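Methyltransferase (Streptococcus mutans, PDB 2B78) probably transfers methyl groups from S-adenosylmethionine to an RNA substrate, pairing a PUA-like domain with a Rossmann-like methyltransferase domain. Local coordinates at residues Leu38-Asp41 with Ala42-Leu46; Ala96-Leu99 with Phe100-Asp103; Ala137-Arg140 with Gln141-Asn145; Asn335-Val338 with Ser339-Lys342; Gln371-Ser374 with Ser375-Leu378. All blocks are in the same frame, centred on the assembly; numbering follows the deposited sequence.

Overall arrangement
The five contacts are local and range over a hairpin, a bulged strand, two helix ends and a loop turn. Contact 1 closes a hairpin of the PUA-like domain, its centre about 35 Å from the centre of the chain. Contact 2 lies on an outer strand of the middle sheet and links two others: Leu99 CD1 packs 3.7 Å from Phe139 CZ of contact 3, while Asp103 and Arg98 lie beside contact 5. Contacts 4 and 5 have nearest atoms about 5 Å apart; contact 3 lies across the chain's centre from contact 4. Asp242, Arg246, Asp271 and Val272, seen to bind S-adenosyl-L-homocysteine in a structure of this protein (ligand absent from this chain), lie away from all five.

Contact 1. Residues Leu38-Asp41 with Ala42-Leu46; sequences LYSD and ADIFL
Two backbone amides converge on the hydroxyl oxygen of Ser40: the N-H of Ala42 and that of Ile44 each donate to OG, and Ile44 N lies 3.2 Å from Ser40 OG. With chi1 at 67°, OG sits between the backbone N and the carbonyl carbon of its own residue and leans into the turn that follows, while CB of Ile44 packs against it. The main chain of Ser40 is held as well. Its N-H bonds to Ile44 O at 2.9 Å, in the carbonyl plane, and its carbonyl accepts from Asp43 N, which sits well above the carbonyl plane. Further back, Leu46 N donates to Leu38 O over 2.7 Å.

Beyond the turn, Tyr39 and Phe45 form an antiparallel non-hydrogen-bonded pair with both side chains on one face of the sheet. The rings meet edge-to-face, Phe45 CD1 coming over a face of Tyr39 at 3.7 Å from CZ, with the planes 61° apart. Lys3 adds a cation-pi contact to Tyr39. Leu38 and Leu46 turn instead to Leu14 of helix 8-16. A type I turn from Ser40 to Asp43 thus links strands 34-39 and 45-54, a beta hairpin in the PUA-like domain.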
loop_
_atom_site.group_PDB
_atom_site.type_symbol
_atom_site.label_atom_id
_atom_site.label_comp_id
_atom_site.label_asym_id
_atom_site.label_seq_id
_atom_site.Cartn_x
_atom_site.Cartn_y
_atom_site.Cartn_z
ATOM N N LEU A 38 10.381 -27.118 7.239
ATOM C CA LEU A 38 11.231 -27.090 6.058
ATOM C C LEU A 38 12.593 -27.703 6.333
ATOM O O LEU A 38 13.224 -27.394 7.344
ATOM C CB LEU A 38 11.420 -25.648 5.597
ATOM C CG LEU A 38 10.117 -24.870 5.401
ATOM C CD1 LEU A 38 10.432 -23.455 4.953
ATOM C CD2 LEU A 38 9.248 -25.584 4.375
ATOM N N TYR A 39 13.039 -28.557 5.414
ATOM C CA TYR A 39 14.334 -29.228 5.518
ATOM C C TYR A 39 15.109 -29.113 4.200
ATOM O O TYR A 39 14.512 -29.061 3.124
ATOM C CB TYR A 39 14.132 -30.712 5.841
ATOM C CG TYR A 39 13.878 -31.008 7.300
ATOM C CD1 TYR A 39 14.926 -31.351 8.151
ATOM C CD2 TYR A 39 12.589 -30.940 7.834
ATOM C CE1 TYR A 39 14.696 -31.623 9.506
ATOM C CE2 TYR A 39 12.352 -31.206 9.182
ATOM C CZ TYR A 39 13.411 -31.547 10.010
ATOM O OH TYR A 39 13.185 -31.808 11.342
ATOM N N SER A 40 16.435 -29.081 4.292
ATOM C CA SER A 40 17.282 -29.001 3.101
ATOM C C SER A 40 17.403 -30.408 2.520
ATOM O O SER A 40 16.811 -31.351 3.050
ATOM C CB SER A 40 18.677 -28.494 3.467
ATOM O OG SER A 40 19.348 -29.448 4.266
ATOM N N ASP A 41 18.170 -30.546 1.441
ATOM C CA ASP A 41 18.374 -31.843 0.794
ATOM C C ASP A 41 19.288 -32.734 1.627
ATOM O O ASP A 41 19.383 -33.942 1.388
ATOM C CB ASP A 41 18.974 -31.661 -0.609
ATOM C CG ASP A 41 20.178 -30.733 -0.619
ATOM O OD1 ASP A 41 21.053 -30.876 0.262
ATOM O OD2 ASP A 41 20.255 -29.859 -1.517
ATOM N N ALA A 42 19.956 -32.130 2.604
ATOM C CA ALA A 42 20.858 -32.851 3.493
ATOM C C ALA A 42 20.129 -33.212 4.781
ATOM O O ALA A 42 20.748 -33.612 5.768
ATOM C CB ALA A 42 22.082 -31.994 3.805
ATOM N N ASP A 43 18.809 -33.055 4.765
ATOM C CA ASP A 43 17.974 -33.370 5.920
ATOM C C ASP A 43 18.222 -32.464 7.117
ATOM O O ASP A 43 18.046 -32.883 8.264
ATOM C CB ASP A 43 18.181 -34.824 6.339
ATOM C CG ASP A 43 17.780 -35.800 5.257
ATOM O OD1 ASP A 43 16.606 -35.761 4.831
ATOM O OD2 ASP A 43 18.639 -36.608 4.833
ATOM N N ILE A 44 18.636 -31.228 6.858
ATOM C CA ILE A 44 18.887 -30.282 7.938
ATOM C C ILE A 44 17.652 -29.407 8.142
ATOM O O ILE A 44 17.033 -28.961 7.177
ATOM C CB ILE A 44 20.095 -29.373 7.631
ATOM C CG1 ILE A 44 21.323 -30.228 7.296
ATOM C CG2 ILE A 44 20.373 -28.467 8.819
ATOM C CD1 ILE A 44 21.721 -31.219 8.377
ATOM N N PHE A 45 17.299 -29.168 9.403
ATOM C CA PHE A 45 16.128 -28.359 9.738
ATOM C C PHE A 45 16.336 -26.892 9.382
ATOM O O PHE A 45 17.283 -26.261 9.852
ATOM C CB PHE A 45 15.823 -28.487 11.232
ATOM C CG PHE A 45 14.615 -27.714 11.673
ATOM C CD1 PHE A 45 13.353 -28.029 11.181
ATOM C CD2 PHE A 45 14.739 -26.673 12.587
ATOM C CE1 PHE A 45 12.229 -27.319 11.591
ATOM C CE2 PHE A 45 13.620 -25.953 13.005
ATOM C CZ PHE A 45 12.362 -26.277 12.505
ATOM N N LEU A 46 15.442 -26.348 8.558
ATOM C CA LEU A 46 15.548 -24.950 8.138
ATOM C C LEU A 46 14.507 -24.044 8.786
ATOM O O LEU A 46 14.595 -22.817 8.684
ATOM C CB LEU A 46 15.436 -24.848 6.612
ATOM C CG LEU A 46 16.519 -25.561 5.789
ATOM C CD1 LEU A 46 16.139 -25.519 4.314
ATOM C CD2 LEU A 46 17.874 -24.898 6.017
#

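Contact 2. Residues Ala96-Leu99 with Phe100-Asp103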
loop_
_atom_site.group_PDB
_atom_site.type_symbol
_atom_site.label_atom_id
_atom_site.label_comp_id
_atom_site.label_asym_id
_atom_site.label_seq_id
_atom_site.Cartn_x
_atom_site.Cartn_y
_atom_site.Cartn_z
ATOM N N ALA A 96 -3.492 7.701 11.909
ATOM C CA ALA A 96 -3.780 6.509 11.126
ATOM C C ALA A 96 -2.459 6.067 10.521
ATOM O O ALA A 96 -1.822 6.831 9.806
ATOM C CB ALA A 96 -4.810 6.811 10.024
ATOM N N TYR A 97 -2.041 4.844 10.831
ATOM C CA TYR A 97 -0.789 4.301 10.314
ATOM C C TYR A 97 -0.816 2.788 10.447
ATOM O O TYR A 97 -1.721 2.234 11.074
ATOM C CB TYR A 97 0.407 4.897 11.069
ATOM C CG TYR A 97 0.390 4.667 12.569
ATOM C CD1 TYR A 97 1.079 3.597 13.138
ATOM C CD2 TYR A 97 -0.326 5.517 13.420
ATOM C CE1 TYR A 97 1.057 3.380 14.514
ATOM C CE2 TYR A 97 -0.357 5.302 14.799
ATOM C CZ TYR A 97 0.335 4.234 15.336
ATOM O OH TYR A 97 0.297 4.011 16.696
ATOM N N ARG A 98 0.163 2.105 9.865
ATOM C CA ARG A 98 0.173 0.646 9.933
ATOM C C ARG A 98 0.849 0.072 11.181
ATOM O O ARG A 98 1.973 0.446 11.513
ATOM C CB ARG A 98 0.819 0.063 8.674
ATOM C CG ARG A 98 0.974 -1.458 8.707
ATOM C CD ARG A 98 0.917 -2.059 7.314
ATOM N NE ARG A 98 -0.410 -1.911 6.727
ATOM C CZ ARG A 98 -0.782 -2.440 5.566
ATOM N NH1 ARG A 98 0.072 -3.161 4.853
ATOM N NH2 ARG A 98 -2.014 -2.242 5.119
ATOM N N LEU A 99 0.160 -0.854 11.848
ATOM C CA LEU A 99 0.673 -1.494 13.064
ATOM C C LEU A 99 1.449 -2.787 12.804
ATOM O O LEU A 99 2.363 -3.137 13.562
ATOM C CB LEU A 99 -0.489 -1.797 14.023
ATOM C CG LEU A 99 -1.325 -0.622 14.539
ATOM C CD1 LEU A 99 -2.427 -1.148 15.467
ATOM C CD2 LEU A 99 -0.438 0.371 15.293
ATOM N N PHE A 100 1.096 -3.493 11.732
ATOM C CA PHE A 100 1.741 -4.767 11.409
ATOM C C PHE A 100 1.734 -4.943 9.899
ATOM O O PHE A 100 0.696 -4.779 9.260
ATOM C CB PHE A 100 0.964 -5.911 12.070
ATOM C CG PHE A 100 1.768 -7.169 12.260
ATOM C CD1 PHE A 100 2.539 -7.351 13.403
ATOM C CD2 PHE A 100 1.763 -8.169 11.289
ATOM C CE1 PHE A 100 3.293 -8.511 13.580
ATOM C CE2 PHE A 100 2.514 -9.327 11.455
ATOM C CZ PHE A 100 3.280 -9.498 12.603
ATOM N N ASN A 101 2.883 -5.280 9.322
ATOM C CA ASN A 101 2.961 -5.433 7.872
ATOM C C ASN A 101 3.612 -6.718 7.399
ATOM O O ASN A 101 4.781 -6.732 7.012
ATOM C CB ASN A 101 3.698 -4.237 7.264
ATOM C CG ASN A 101 3.576 -4.182 5.749
ATOM O OD1 ASN A 101 2.484 -4.358 5.183
ATOM N ND2 ASN A 101 4.696 -3.915 5.082
ATOM N N GLN A 102 2.844 -7.800 7.432
ATOM C CA GLN A 102 3.306 -9.106 6.977
ATOM C C GLN A 102 4.732 -9.514 7.385
ATOM O O GLN A 102 5.049 -9.539 8.573
ATOM C CB GLN A 102 3.134 -9.178 5.462
ATOM C CG GLN A 102 1.700 -8.901 5.022
ATOM C CD GLN A 102 1.373 -9.529 3.682
ATOM O OE1 GLN A 102 1.441 -10.739 3.526
ATOM N NE2 GLN A 102 1.015 -8.705 2.709
ATOM N N ASP A 103 5.589 -9.838 6.415
ATOM C CA ASP A 103 6.943 -10.263 6.758
ATOM C C ASP A 103 7.822 -9.158 7.329
ATOM O O ASP A 103 8.880 -9.434 7.905
ATOM C CB ASP A 103 7.622 -10.963 5.554
ATOM C CG ASP A 103 7.643 -10.120 4.292
ATOM O OD1 ASP A 103 6.785 -9.220 4.137
ATOM O OD2 ASP A 103 8.519 -10.387 3.432
#
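A classic beta bulge interrupts strand 96-101, and Arg98 and Asn101 reach toward each other past it. The arginine NH1 donates to Asn101 OD1 at 2.7 Å, with an N-H...O angle of 147°. The acceptor lies close to the guanidinium plane, at its edge, but the bond is less regular from the amide's side: NH1 stands above the carbonyl plane, 36° out of it, and the two flat groups are turned 44° apart. The arginine chain runs forward beside the bulge and bends at chi3, which turns NH1 to Asn101 OD1. On the way, CD of Arg98 passes 3.4 Å from Phe100 O and 3.5 Å from Asn101 CB.

Leu99 and Phe100 are the two bulged residues, both facing Ile112 on strand 110-115, the other arm of the hairpin. The Phe100 ring meets Phe78 edge-to-face. Both buried polar side chains have further partners: Arg98 NE makes a salt bridge to Asp113 OD1, and Asn101 ND2 donates to Ala367 O, so the amide cannot readily flip.

Contact 3. Residues Ala137-Arg140 with Gln141-Asn145; sequences AAFR and QVYPN
Phe139 projects with CG opposite its backbone N (chi1 -179°), whereas Tyr143, one helical turn later, carries CG opposite its carbonyl carbon (chi1 -77°); these two settings bring the aromatic side chains together. Their planes are near parallel, 23° apart, but the rings are slid so far that they barely overlap, with centroids separated by 4.9 Å. The touching is done by one side of the tyrosine ring, whose CD2 lies 3.3 Å from Phe139 CE1. Nearer the backbone, Tyr143 CB rests over the phenylalanine face in a CH-pi contact, 4.1 Å from the centroid of the Phe139 ring.

The backbone helps to set this spacing. Tyr143 N donates to Phe139 O at 2.8 Å, nearly along the C=O axis, and is firmer than the preceding bonds from Gln141 N to Ala137 O and from Val142 N to Ala138 O, both weak. After it, Pro144 has no N-H to give, and its CA comes 3.2 Å from Arg140 O.

The Phe139 ring and the Tyr143 hydroxyl both pack on Leu99 of strand 96-101, and Phe139 also meets Phe78 and Phe121 edge-to-face. Tyr143 is the first residue to leave helical geometry, so this is the C-terminal end of helix 132-142, packed against the middle sheet.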
loop_
_atom_site.group_PDB
_atom_site.type_symbol
_atom_site.label_atom_id
_atom_site.label_comp_id
_atom_site.label_asym_id
_atom_site.label_seq_id
_atom_site.Cartn_x
_atom_site.Cartn_y
_atom_site.Cartn_z
ATOM N N ALA A 137 -7.174 -12.512 19.488
ATOM C CA ALA A 137 -7.106 -12.613 20.939
ATOM C C ALA A 137 -5.761 -12.076 21.435
ATOM O O ALA A 137 -5.698 -11.308 22.401
ATOM C CB ALA A 137 -7.285 -14.073 21.363
ATOM N N ALA A 138 -4.687 -12.487 20.765
ATOM C CA ALA A 138 -3.342 -12.042 21.113
ATOM C C ALA A 138 -3.196 -10.541 20.904
ATOM O O ALA A 138 -2.560 -9.852 21.710
ATOM C CB ALA A 138 -2.312 -12.777 20.262
ATOM N N PHE A 139 -3.775 -10.030 19.819
ATOM C CA PHE A 139 -3.689 -8.598 19.524
ATOM C C PHE A 139 -4.404 -7.765 20.586
ATOM O O PHE A 139 -3.868 -6.759 21.064
ATOM C CB PHE A 139 -4.298 -8.275 18.149
ATOM C CG PHE A 139 -4.205 -6.814 17.775
ATOM C CD1 PHE A 139 -3.077 -6.317 17.133
ATOM C CD2 PHE A 139 -5.228 -5.930 18.105
ATOM C CE1 PHE A 139 -2.968 -4.957 16.824
ATOM C CE2 PHE A 139 -5.133 -4.576 17.805
ATOM C CZ PHE A 139 -3.996 -4.086 17.162
ATOM N N ARG A 140 -5.614 -8.179 20.955
ATOM C CA ARG A 140 -6.370 -7.432 21.946
ATOM C C ARG A 140 -5.649 -7.327 23.282
ATOM O O ARG A 140 -5.836 -6.355 24.009
ATOM C CB ARG A 140 -7.762 -8.040 22.133
ATOM C CG ARG A 140 -8.630 -7.910 20.892
ATOM C CD ARG A 140 -10.030 -8.475 21.097
ATOM N NE ARG A 140 -10.912 -7.569 21.833
ATOM C CZ ARG A 140 -12.179 -7.847 22.134
ATOM N NH1 ARG A 140 -12.708 -9.007 21.765
ATOM N NH2 ARG A 140 -12.924 -6.967 22.796
ATOM N N GLN A 141 -4.817 -8.305 23.617
ATOM C CA GLN A 141 -4.095 -8.216 24.885
ATOM C C GLN A 141 -2.982 -7.173 24.788
ATOM O O GLN A 141 -2.756 -6.395 25.717
ATOM C CB GLN A 141 -3.486 -9.565 25.281
ATOM C CG GLN A 141 -2.671 -9.465 26.565
ATOM C CD GLN A 141 -2.071 -10.781 27.025
ATOM O OE1 GLN A 141 -2.769 -11.782 27.151
ATOM N NE2 GLN A 141 -0.772 -10.774 27.305
ATOM N N VAL A 142 -2.294 -7.152 23.652
ATOM C CA VAL A 142 -1.195 -6.218 23.442
ATOM C C VAL A 142 -1.673 -4.784 23.205
ATOM O O VAL A 142 -1.031 -3.828 23.652
ATOM C CB VAL A 142 -0.315 -6.689 22.259
ATOM C CG1 VAL A 142 0.813 -5.685 21.995
ATOM C CG2 VAL A 142 0.254 -8.071 22.574
ATOM N N TYR A 143 -2.803 -4.640 22.512
ATOM C CA TYR A 143 -3.392 -3.325 22.221
ATOM C C TYR A 143 -4.817 -3.348 22.756
ATOM O O TYR A 143 -5.773 -3.419 21.986
ATOM C CB TYR A 143 -3.440 -3.087 20.710
ATOM C CG TYR A 143 -2.121 -2.706 20.075
ATOM C CD1 TYR A 143 -1.650 -1.390 20.136
ATOM C CD2 TYR A 143 -1.369 -3.642 19.373
ATOM C CE1 TYR A 143 -0.468 -1.016 19.503
ATOM C CE2 TYR A 143 -0.179 -3.278 18.730
ATOM C CZ TYR A 143 0.260 -1.963 18.799
ATOM O OH TYR A 143 1.403 -1.588 18.139
ATOM N N PRO A 144 -4.978 -3.287 24.087
ATOM C CA PRO A 144 -6.290 -3.317 24.741
ATOM C C PRO A 144 -7.170 -2.076 24.663
ATOM O O PRO A 144 -8.366 -2.160 24.938
ATOM C CB PRO A 144 -5.931 -3.644 26.185
ATOM C CG PRO A 144 -4.653 -2.864 26.362
ATOM C CD PRO A 144 -3.899 -3.219 25.090
ATOM N N ASN A 145 -6.596 -0.942 24.262
ATOM C CA ASN A 145 -7.337 0.312 24.247
ATOM C C ASN A 145 -8.086 0.780 22.993
ATOM O O ASN A 145 -8.612 1.897 22.972
ATOM C CB ASN A 145 -6.414 1.430 24.744
ATOM C CG ASN A 145 -5.795 1.111 26.102
ATOM O OD1 ASN A 145 -6.429 0.486 26.952
ATOM N ND2 ASN A 145 -4.559 1.552 26.314
#

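Contact 4. Residues Asn335-Val338 with Ser339-Lys342; sequences NMTV and SQFK
The tight, buried side of this helix start is made by Met336 and Phe341. The bent methionine chain lays CE 3.3 Å from Gln340 CB and brings SD toward the Phe341 ring, at 4.4 Å from CD1. That ring also meets Tyr310 edge-to-face and packs on Ala329 and Thr331 of strand 325-331.

At the border with the wet side, Thr337 and Gln340 form a bonded link: their side chains cross at about a right angle and exchange bonds with each other's backbone. Gln340 N donates to Thr337 OG1 at 3.0 Å, and in return Thr337 N donates to Gln340 OE1, also at 3.0 Å and nearly straight (162°), with the donor somewhat tilted from the amide's carbonyl plane. An OG1 placed between backbone N and carbonyl carbon (chi1 64°) faces the first turn of the helix, while the extended Gln340 chain runs back to reach the threonine amide. Main-chain bonds follow at once, from Phe341 N to Thr337 O and from Lys342 N to Val338 O.

The outer side is looser and wet. One water joins Thr337 OG1 and Ser339 OG, 2.8 Å from each oxygen. Another donates to Asn335 O and accepts only a weak bond from Gln340 NE2. With Thr337 as N-cap and Gln340 as its reciprocal partner, this is a capping box opening helix 338-349 of the methyltransferase domain.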
loop_
_atom_site.group_PDB
_atom_site.type_symbol
_atom_site.label_atom_id
_atom_site.label_comp_id
_atom_site.label_asym_id
_atom_site.label_seq_id
_atom_site.Cartn_x
_atom_site.Cartn_y
_atom_site.Cartn_z
ATOM N N ASN A 335 4.532 -6.808 -8.203
ATOM C CA ASN A 335 5.140 -7.620 -9.245
ATOM C C ASN A 335 6.157 -6.862 -10.087
ATOM O O ASN A 335 6.863 -7.468 -10.891
ATOM C CB ASN A 335 4.049 -8.194 -10.152
ATOM C CG ASN A 335 2.959 -7.179 -10.467
ATOM O OD1 ASN A 335 2.189 -6.785 -9.586
ATOM N ND2 ASN A 335 2.891 -6.750 -11.723
ATOM N N MET A 336 6.233 -5.543 -9.919
ATOM C CA MET A 336 7.201 -4.748 -10.676
ATOM C C MET A 336 8.386 -4.299 -9.823
ATOM O O MET A 336 8.208 -3.785 -8.717
ATOM C CB MET A 336 6.546 -3.500 -11.278
ATOM C CG MET A 336 6.065 -3.654 -12.714
ATOM S SD MET A 336 6.225 -2.088 -13.606
ATOM C CE MET A 336 7.394 -2.538 -14.878
ATOM N N THR A 337 9.600 -4.488 -10.335
ATOM C CA THR A 337 10.778 -4.058 -9.598
ATOM C C THR A 337 10.976 -2.569 -9.865
ATOM O O THR A 337 10.343 -1.990 -10.759
ATOM C CB THR A 337 12.059 -4.800 -10.054
ATOM O OG1 THR A 337 12.348 -4.464 -11.419
ATOM C CG2 THR A 337 11.881 -6.306 -9.935
ATOM N N VAL A 338 11.858 -1.952 -9.086
ATOM C CA VAL A 338 12.159 -0.541 -9.250
ATOM C C VAL A 338 12.727 -0.313 -10.650
ATOM O O VAL A 338 12.373 0.658 -11.311
ATOM C CB VAL A 338 13.194 -0.065 -8.205
ATOM C CG1 VAL A 338 13.795 1.272 -8.624
ATOM C CG2 VAL A 338 12.532 0.055 -6.842
ATOM N N SER A 339 13.610 -1.209 -11.095
ATOM C CA SER A 339 14.220 -1.068 -12.414
ATOM C C SER A 339 13.210 -1.286 -13.539
ATOM O O SER A 339 13.254 -0.590 -14.556
ATOM C CB SER A 339 15.416 -2.024 -12.567
ATOM O OG SER A 339 15.042 -3.376 -12.379
ATOM N N GLN A 340 12.309 -2.248 -13.368
ATOM C CA GLN A 340 11.276 -2.512 -14.375
ATOM C C GLN A 340 10.380 -1.293 -14.524
ATOM O O GLN A 340 9.947 -0.948 -15.631
ATOM C CB GLN A 340 10.398 -3.679 -13.958
ATOM C CG GLN A 340 10.904 -5.042 -14.363
ATOM C CD GLN A 340 9.935 -6.130 -13.957
ATOM O OE1 GLN A 340 9.656 -6.318 -12.765
ATOM N NE2 GLN A 340 9.402 -6.850 -14.942
ATOM N N PHE A 341 10.089 -0.657 -13.393
ATOM C CA PHE A 341 9.239 0.524 -13.365
ATOM C C PHE A 341 9.954 1.663 -14.065
ATOM O O PHE A 341 9.386 2.332 -14.931
ATOM C CB PHE A 341 8.917 0.901 -11.911
ATOM C CG PHE A 341 7.919 2.029 -11.772
ATOM C CD1 PHE A 341 6.818 2.111 -12.615
ATOM C CD2 PHE A 341 8.080 2.998 -10.782
ATOM C CE1 PHE A 341 5.890 3.144 -12.478
ATOM C CE2 PHE A 341 7.158 4.034 -10.634
ATOM C CZ PHE A 341 6.058 4.107 -11.488
ATOM N N LYS A 342 11.213 1.873 -13.697
ATOM C CA LYS A 342 11.995 2.939 -14.304
ATOM C C LYS A 342 12.049 2.748 -15.821
ATOM O O LYS A 342 12.038 3.723 -16.569
ATOM C CB LYS A 342 13.401 2.942 -13.716
ATOM C CG LYS A 342 14.176 4.224 -13.948
ATOM C CD LYS A 342 15.407 4.242 -13.057
ATOM C CE LYS A 342 16.142 5.563 -13.137
ATOM N NZ LYS A 342 17.274 5.587 -12.173
HETATM O O HOH W 1 6.374 -7.412 -13.781
HETATM O O HOH W 2 14.114 -5.937 -13.021
#

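Contact 5. Residues Gln371-Ser374 with Ser375-Leu378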
loop_
_atom_site.group_PDB
_atom_site.type_symbol
_atom_site.label_atom_id
_atom_site.label_comp_id
_atom_site.label_asym_id
_atom_site.label_seq_id
_atom_site.Cartn_x
_atom_site.Cartn_y
_atom_site.Cartn_z
ATOM N N GLN A 371 15.814 -8.274 4.228
ATOM C CA GLN A 371 16.447 -9.372 3.507
ATOM C C GLN A 371 15.672 -9.683 2.235
ATOM O O GLN A 371 16.054 -10.560 1.467
ATOM C CB GLN A 371 16.507 -10.625 4.387
ATOM C CG GLN A 371 17.540 -10.566 5.500
ATOM C CD GLN A 371 17.292 -9.438 6.482
ATOM O OE1 GLN A 371 16.291 -9.432 7.202
ATOM N NE2 GLN A 371 18.206 -8.472 6.514
ATOM N N ASP A 372 14.579 -8.962 2.011
ATOM C CA ASP A 372 13.761 -9.184 0.822
ATOM C C ASP A 372 13.213 -7.859 0.312
ATOM O O ASP A 372 12.085 -7.478 0.620
ATOM C CB ASP A 372 12.612 -10.137 1.156
ATOM C CG ASP A 372 11.838 -10.562 -0.068
ATOM O OD1 ASP A 372 12.174 -10.077 -1.170
ATOM O OD2 ASP A 372 10.898 -11.374 0.069
ATOM N N GLU A 373 14.014 -7.161 -0.490
ATOM C CA GLU A 373 13.617 -5.858 -1.013
ATOM C C GLU A 373 12.358 -5.879 -1.878
ATOM O O GLU A 373 11.725 -4.841 -2.075
ATOM C CB GLU A 373 14.777 -5.235 -1.799
ATOM C CG GLU A 373 14.732 -3.703 -1.881
ATOM C CD GLU A 373 14.577 -3.041 -0.514
ATOM O OE1 GLU A 373 15.203 -3.522 0.452
ATOM O OE2 GLU A 373 13.839 -2.033 -0.405
ATOM N N SER A 374 11.991 -7.053 -2.390
ATOM C CA SER A 374 10.796 -7.174 -3.225
ATOM C C SER A 374 9.530 -6.890 -2.411
ATOM O O SER A 374 8.452 -6.670 -2.967
ATOM C CB SER A 374 10.711 -8.577 -3.847
ATOM O OG SER A 374 10.312 -9.557 -2.901
ATOM N N SER A 375 9.654 -6.902 -1.088
ATOM C CA SER A 375 8.501 -6.629 -0.237
ATOM C C SER A 375 8.191 -5.132 -0.268
ATOM O O SER A 375 7.087 -4.704 0.073
ATOM C CB SER A 375 8.784 -7.072 1.197
ATOM O OG SER A 375 9.907 -6.386 1.712
ATOM N N ASN A 376 9.172 -4.331 -0.676
ATOM C CA ASN A 376 8.966 -2.890 -0.744
ATOM C C ASN A 376 8.254 -2.571 -2.059
ATOM O O ASN A 376 8.872 -2.106 -3.026
ATOM C CB ASN A 376 10.317 -2.165 -0.672
ATOM C CG ASN A 376 10.170 -0.749 -0.193
ATOM O OD1 ASN A 376 9.076 -0.198 -0.255
ATOM N ND2 ASN A 376 11.263 -0.140 0.285
ATOM N N TYR A 377 6.941 -2.786 -2.074
ATOM C CA TYR A 377 6.131 -2.609 -3.271
ATOM C C TYR A 377 5.840 -1.201 -3.783
ATOM O O TYR A 377 5.603 -1.016 -4.977
ATOM C CB TYR A 377 4.811 -3.364 -3.098
ATOM C CG TYR A 377 3.942 -2.870 -1.959
ATOM C CD1 TYR A 377 3.131 -1.751 -2.116
ATOM C CD2 TYR A 377 3.915 -3.537 -0.728
ATOM C CE1 TYR A 377 2.312 -1.308 -1.091
ATOM C CE2 TYR A 377 3.092 -3.093 0.314
ATOM C CZ TYR A 377 2.295 -1.981 0.119
ATOM O OH TYR A 377 1.461 -1.535 1.123
ATOM N N LEU A 378 5.846 -0.211 -2.900
ATOM C CA LEU A 378 5.566 1.147 -3.337
ATOM C C LEU A 378 6.794 1.741 -4.010
ATOM O O LEU A 378 7.911 1.610 -3.517
ATOM C CB LEU A 378 5.151 2.013 -2.143
ATOM C CG LEU A 378 4.819 3.488 -2.377
ATOM C CD1 LEU A 378 3.617 3.616 -3.309
ATOM C CD2 LEU A 378 4.504 4.146 -1.050
#
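Glu373 and Asn376 lie side by side and point the same way, joined by a rather long hydrogen bond, 3.3 Å from ND2 of Asn376 to OE2 of Glu373. The flat groups are turned 56° from each other. OE2 stays close to the amide plane of the asparagine, while the N-H approaches it nearly in line with the C-O bond of the carboxylate. A bend at chi2 (52°) swings the carboxylate to the side of Asn376. The other end of the amide is engaged too, Asn376 OD1 accepting from Leu362 N. In the backbone, Asn376 N donates to Glu373 O from above the carbonyl plane.

Ser375 is directed differently, back to the start of the turn. Both its hydroxyl and its backbone N-H donate to Asp372 O: OG comes in at 2.7 Å from that oxygen, close to the line of the carbonyl, and N at 3.0 Å from above its plane. The hydroxyl also bonds to Asn369 N.

Asp372 itself forms an Asx turn, in which OD1 accepts from Ser374 OG at 2.6 Å and from Ser374 N, both on the same face of the carboxylate. Polar bonds thus fasten the short 3-10 turn before strand 379-384. The two Ser374 donors would probably favour an ionised Asp372, whereas the nearby carboxylate of Asp103 would work against it.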